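Local structure of putative sugar ABC transport system, substrate-binding protein (Bordetella parapertussis, 5IX8) at residues A[126-131]-A[291-296]; A[132-137]-A[163-168]. The protein probably binds a carbohydrate in the periplasm and delivers it to an ABC transporter. All coordinates share one frame; numbering follows the deposited sequence.

Contact 1: A[126-131]-A[291-296]; sequences GKVLGK and VPITVV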
loop_
_atom_site.group_PDB
_atom_site.type_symbol
_atom_site.label_atom_id
_atom_site.label_comp_id
_atom_site.label_asym_id
_atom_site.label_seq_id
_atom_site.Cartn_x
_atom_site.Cartn_y
_atom_site.Cartn_z
ATOM N N GLY A 126 -0.380 11.032 1.503
ATOM C CA GLY A 126 -0.449 11.904 2.663
ATOM C C GLY A 126 -0.985 13.278 2.313
ATOM O O GLY A 126 -1.804 13.833 3.039
ATOM N N LYS A 127 -0.544 13.837 1.189
ATOM C CA LYS A 127 -1.048 15.145 0.766
ATOM C C LYS A 127 -2.558 15.136 0.537
ATOM O O LYS A 127 -3.244 16.091 0.911
ATOM C CB LYS A 127 -0.323 15.586 -0.506
ATOM C CG LYS A 127 1.163 15.897 -0.240
ATOM C CD LYS A 127 1.723 16.682 -1.386
ATOM C CE LYS A 127 3.170 17.017 -1.210
ATOM N NZ LYS A 127 3.560 17.982 -2.319
ATOM N N VAL A 128 -3.104 14.090 -0.099
ATOM C CA VAL A 128 -4.551 14.133 -0.369
ATOM C C VAL A 128 -5.350 13.965 0.927
ATOM O O VAL A 128 -6.442 14.539 1.073
ATOM C CB VAL A 128 -4.972 13.111 -1.449
ATOM C CG1 VAL A 128 -4.305 13.455 -2.792
ATOM C CG2 VAL A 128 -4.672 11.698 -1.031
ATOM N N LEU A 129 -4.818 13.233 1.905
ATOM C CA LEU A 129 -5.484 13.186 3.207
ATOM C C LEU A 129 -5.364 14.527 3.921
ATOM O O LEU A 129 -6.290 14.957 4.626
ATOM C CB LEU A 129 -4.890 12.065 4.058
ATOM C CG LEU A 129 -5.235 10.662 3.566
ATOM C CD1 LEU A 129 -4.476 9.586 4.357
ATOM C CD2 LEU A 129 -6.758 10.372 3.563
ATOM N N GLY A 130 -4.227 15.199 3.757
ATOM C CA GLY A 130 -4.106 16.556 4.263
ATOM C C GLY A 130 -5.150 17.497 3.690
ATOM O O GLY A 130 -5.727 18.321 4.415
ATOM N N LYS A 131 -5.415 17.392 2.387
ATOM C CA LYS A 131 -6.439 18.239 1.791
ATOM C C LYS A 131 -7.809 17.917 2.359
ATOM O O LYS A 131 -8.600 18.825 2.648
ATOM C CB LYS A 131 -6.440 18.087 0.272
ATOM C CG LYS A 131 -7.587 18.884 -0.414
ATOM C CD LYS A 131 -7.574 18.667 -1.925
ATOM C CE LYS A 131 -8.872 19.105 -2.607
ATOM N NZ LYS A 131 -9.208 20.525 -2.271
ATOM N N VAL A 291 -0.036 4.303 -9.617
ATOM C CA VAL A 291 -1.472 4.354 -9.911
ATOM C C VAL A 291 -2.034 5.663 -9.371
ATOM O O VAL A 291 -1.742 6.025 -8.228
ATOM C CB VAL A 291 -2.200 3.161 -9.294
ATOM C CG1 VAL A 291 -3.701 3.274 -9.605
ATOM C CG2 VAL A 291 -1.638 1.814 -9.813
ATOM N N PRO A 292 -2.840 6.396 -10.128
ATOM C CA PRO A 292 -3.348 7.672 -9.611
ATOM C C PRO A 292 -4.154 7.483 -8.334
ATOM O O PRO A 292 -4.781 6.444 -8.106
ATOM C CB PRO A 292 -4.213 8.205 -10.760
ATOM C CG PRO A 292 -3.566 7.646 -11.987
ATOM C CD PRO A 292 -3.001 6.288 -11.593
ATOM N N ILE A 293 -4.098 8.497 -7.476
ATOM C CA ILE A 293 -4.677 8.438 -6.139
ATOM C C ILE A 293 -6.069 9.044 -6.163
ATOM O O ILE A 293 -6.277 10.120 -6.743
ATOM C CB ILE A 293 -3.788 9.175 -5.134
ATOM C CG1 ILE A 293 -2.466 8.423 -5.007
ATOM C CG2 ILE A 293 -4.499 9.289 -3.777
ATOM C CD1 ILE A 293 -1.364 9.294 -4.523
ATOM N N THR A 294 -7.017 8.356 -5.540
ATOM C CA THR A 294 -8.353 8.872 -5.268
ATOM C C THR A 294 -8.639 8.715 -3.778
ATOM O O THR A 294 -8.071 7.852 -3.101
ATOM C CB THR A 294 -9.436 8.143 -6.098
ATOM O OG1 THR A 294 -9.408 6.755 -5.791
ATOM C CG2 THR A 294 -9.162 8.263 -7.552
ATOM N N VAL A 295 -9.462 9.602 -3.250
ATOM C CA VAL A 295 -9.872 9.557 -1.852
ATOM C C VAL A 295 -11.343 9.186 -1.794
ATOM O O VAL A 295 -12.143 9.665 -2.610
ATOM C CB VAL A 295 -9.620 10.910 -1.167
ATOM C CG1 VAL A 295 -10.037 10.851 0.258
ATOM C CG2 VAL A 295 -8.151 11.227 -1.211
ATOM N N VAL A 296 -11.704 8.344 -0.828
ATOM C CA VAL A 296 -13.096 7.972 -0.604
ATOM C C VAL A 296 -13.601 8.760 0.589
ATOM O O VAL A 296 -12.923 8.822 1.633
ATOM C CB VAL A 296 -13.240 6.459 -0.373
ATOM C CG1 VAL A 296 -14.722 6.068 -0.226
ATOM C CG2 VAL A 296 -12.565 5.668 -1.518
#
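Val128 meets Ile293 and Val295 through one methyl, CG2, which touches a methyl of each. The tight part is the pair of valines: Val128 CG2 lies 3.5 Å from Val295 CG2, and Val128 CB follows at 3.7 Å from the same Val295 CG2, so that this methyl rests on the branch point as well as on the tip. The two side chains run past one another in opposite directions. The rotation of Val128 (chi1 -63°), which sets CG2 between its backbone N and carbonyl carbon, is what presents that methyl to both partners. Ile293 adds a second, smaller patch, its CG2 coming obliquely to within 3.7 Å of Val128 CG2; Ile293 also packs on Leu124 and Ile125, about one turn earlier in the helix. The contact is wholly apolar and buries 155 Å², and its nearest CA atoms, those of Val128 and Val295, are 7.2 Å apart. Residues 126-131 belong to helix 122-135, and Val295 lies in the short edge strand 295-296, antiparallel to strand 246-250, in one of the two sheets of a periplasmic binding protein fold; the chain reaches it from strand 288-290 of the other sheet, so the contact sets a late crossover between the lobes against the helix. Leu129 and Val295 both touch Ala248 of strand 246-250. On the looser side Thr294 points away from the helix and hydrogen-bonds through OG1 to His304. Lys131 does not touch 291-296 and forms a salt bridge with Asp135.

Contact 2: A[132-137]-A[163-168]; sequences ALCDDG and KEVASA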
loop_
_atom_site.group_PDB
_atom_site.type_symbol
_atom_site.label_atom_id
_atom_site.label_comp_id
_atom_site.label_asym_id
_atom_site.label_seq_id
_atom_site.Cartn_x
_atom_site.Cartn_y
_atom_site.Cartn_z
ATOM N N ALA A 132 -8.108 16.626 2.556
ATOM C CA ALA A 132 -9.392 16.267 3.161
ATOM C C ALA A 132 -9.537 16.892 4.546
ATOM O O ALA A 132 -10.597 17.434 4.890
ATOM C CB ALA A 132 -9.517 14.753 3.232
ATOM N N LEU A 133 -8.462 16.851 5.336
ATOM C CA LEU A 133 -8.450 17.476 6.651
ATOM C C LEU A 133 -8.717 18.968 6.535
ATOM O O LEU A 133 -9.620 19.517 7.187
ATOM C CB LEU A 133 -7.093 17.231 7.307
ATOM C CG LEU A 133 -6.911 17.874 8.674
ATOM C CD1 LEU A 133 -7.468 16.968 9.746
ATOM C CD2 LEU A 133 -5.434 18.154 8.931
ATOM N N CYS A 134 -7.949 19.640 5.683
ATOM C CA CYS A 134 -8.085 21.089 5.559
ATOM C C CYS A 134 -9.481 21.479 5.092
ATOM O O CYS A 134 -10.081 22.419 5.625
ATOM C CB CYS A 134 -7.022 21.622 4.604
ATOM S SG CYS A 134 -5.336 21.449 5.297
ATOM N N ASP A 135 -10.030 20.747 4.120
ATOM C CA ASP A 135 -11.367 21.048 3.618
ATOM C C ASP A 135 -12.467 20.772 4.643
ATOM O O ASP A 135 -13.582 21.280 4.490
ATOM C CB ASP A 135 -11.634 20.249 2.344
ATOM C CG ASP A 135 -10.782 20.725 1.175
ATOM O OD1 ASP A 135 -10.175 21.815 1.276
ATOM O OD2 ASP A 135 -10.732 20.022 0.153
ATOM N N ASP A 136 -12.197 19.986 5.668
ATOM C CA ASP A 136 -13.153 19.807 6.745
ATOM C C ASP A 136 -13.155 20.965 7.739
ATOM O O ASP A 136 -13.982 20.971 8.661
ATOM C CB ASP A 136 -12.859 18.493 7.473
ATOM C CG ASP A 136 -14.004 18.055 8.337
ATOM O OD1 ASP A 136 -15.095 17.826 7.776
ATOM O OD2 ASP A 136 -13.821 17.922 9.563
ATOM N N GLY A 137 -12.267 21.937 7.583
ATOM C CA GLY A 137 -12.201 23.052 8.511
ATOM C C GLY A 137 -11.267 22.829 9.676
ATOM O O GLY A 137 -11.523 23.337 10.771
ATOM N N LYS A 163 1.725 16.162 6.736
ATOM C CA LYS A 163 2.147 17.295 7.561
ATOM C C LYS A 163 2.301 18.567 6.736
ATOM O O LYS A 163 1.965 19.663 7.203
ATOM C CB LYS A 163 3.448 16.967 8.268
ATOM C CG LYS A 163 3.939 18.125 9.149
ATOM C CD LYS A 163 5.031 17.693 10.123
ATOM C CE LYS A 163 6.158 17.011 9.389
ATOM N NZ LYS A 163 7.326 16.705 10.307
ATOM N N GLU A 164 2.873 18.454 5.539
ATOM C CA GLU A 164 3.055 19.622 4.677
ATOM C C GLU A 164 1.718 20.304 4.414
ATOM O O GLU A 164 1.561 21.503 4.637
ATOM C CB GLU A 164 3.709 19.198 3.351
ATOM C CG GLU A 164 3.851 20.340 2.342
ATOM C CD GLU A 164 4.421 19.853 1.006
ATOM O OE1 GLU A 164 5.559 19.340 1.001
ATOM O OE2 GLU A 164 3.747 19.976 -0.036
ATOM N N VAL A 165 0.714 19.523 4.017
ATOM C CA VAL A 165 -0.551 20.123 3.630
ATOM C C VAL A 165 -1.331 20.555 4.858
ATOM O O VAL A 165 -1.912 21.649 4.878
ATOM C CB VAL A 165 -1.336 19.135 2.750
ATOM C CG1 VAL A 165 -2.749 19.638 2.516
ATOM C CG2 VAL A 165 -0.608 18.937 1.414
ATOM N N ALA A 166 -1.320 19.726 5.915
ATOM C CA ALA A 166 -2.055 20.069 7.138
ATOM C C ALA A 166 -1.471 21.303 7.823
ATOM O O ALA A 166 -2.215 22.191 8.245
ATOM C CB ALA A 166 -2.062 18.884 8.095
ATOM N N SER A 167 -0.149 21.384 7.931
ATOM C CA SER A 167 0.469 22.576 8.507
ATOM C C SER A 167 0.123 23.828 7.721
ATOM O O SER A 167 -0.040 24.915 8.297
ATOM C CB SER A 167 1.988 22.404 8.552
ATOM O OG SER A 167 2.321 21.219 9.266
ATOM N N ALA A 168 0.028 23.708 6.399
ATOM C CA ALA A 168 -0.187 24.890 5.584
ATOM C C ALA A 168 -1.570 25.492 5.804
ATOM O O ALA A 168 -1.754 26.689 5.572
ATOM C CB ALA A 168 0.029 24.561 4.105
#
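Leu133 and Cys134, consecutive on helix 122-135, both point at helix 154-168 but meet different parts of it. Leu133 carries CG anti to its N (chi1 178°), and its CD2 reaches across to the methyl of Ala166, with 3.5 Å between Leu133 CD2 and Ala166 CB. Cys134 approaches backbone instead: its sulfur sits 3.5 Å from Val165 O and 4.0 Å from Ala166 CA, with Val165 CG1 alongside at 4.2 Å from Cys134 SG. Turned opposite the carbonyl carbon (chi1 -67°), that sulfur forms the disulfide with Cys169, just beyond 163-168, and so ties the end of one helix covalently to the end of the next. The small side chain of Ala166 fits the close spacing, 6.3 Å from Cys134 CA to Ala166 CA. Behind this face, Ser167 OG and Ser167 N both donate to Lys163 O, from opposite faces of the carbonyl plane; the hydroxyl bond is short, 2.6 Å from Ser167 OG to Lys163 O. Helix 122-135 closes in a Schellman motif at Gly137, whose positive phi of 90° turns the chain away. Leu133 also packs on Leu229 of strand 227-231, and Ala166 on Leu173 of the edge strand 172-173, so the two helices lie side by side over the mixed sheet, with Asp136 OD2 hydrogen-bonded to Tyr203 OH of strand 201-205.

Contacts 1 and 2 use successive turns of helix 122-135 and lie about 12 Å apart, centre to centre. Contact 1 joins the helix to the late crossover 291-296, and contact 2, nested in the loop that contact 1 closes, joins it to helix 154-168. They also touch directly: Lys127 NZ of contact 1 forms a salt bridge of 3.0 Å with Glu164 OE2 of contact 2, and Val165 CG1 packs 3.4 Å from Gly130 C, where the glycine leaves room for the valine methyl. One helix is thus held between the edge strand and a neighbouring helix of the same lobe. Both contacts are structural packing within the lobe that carries the mixed sheet, contact 1 including the crossover.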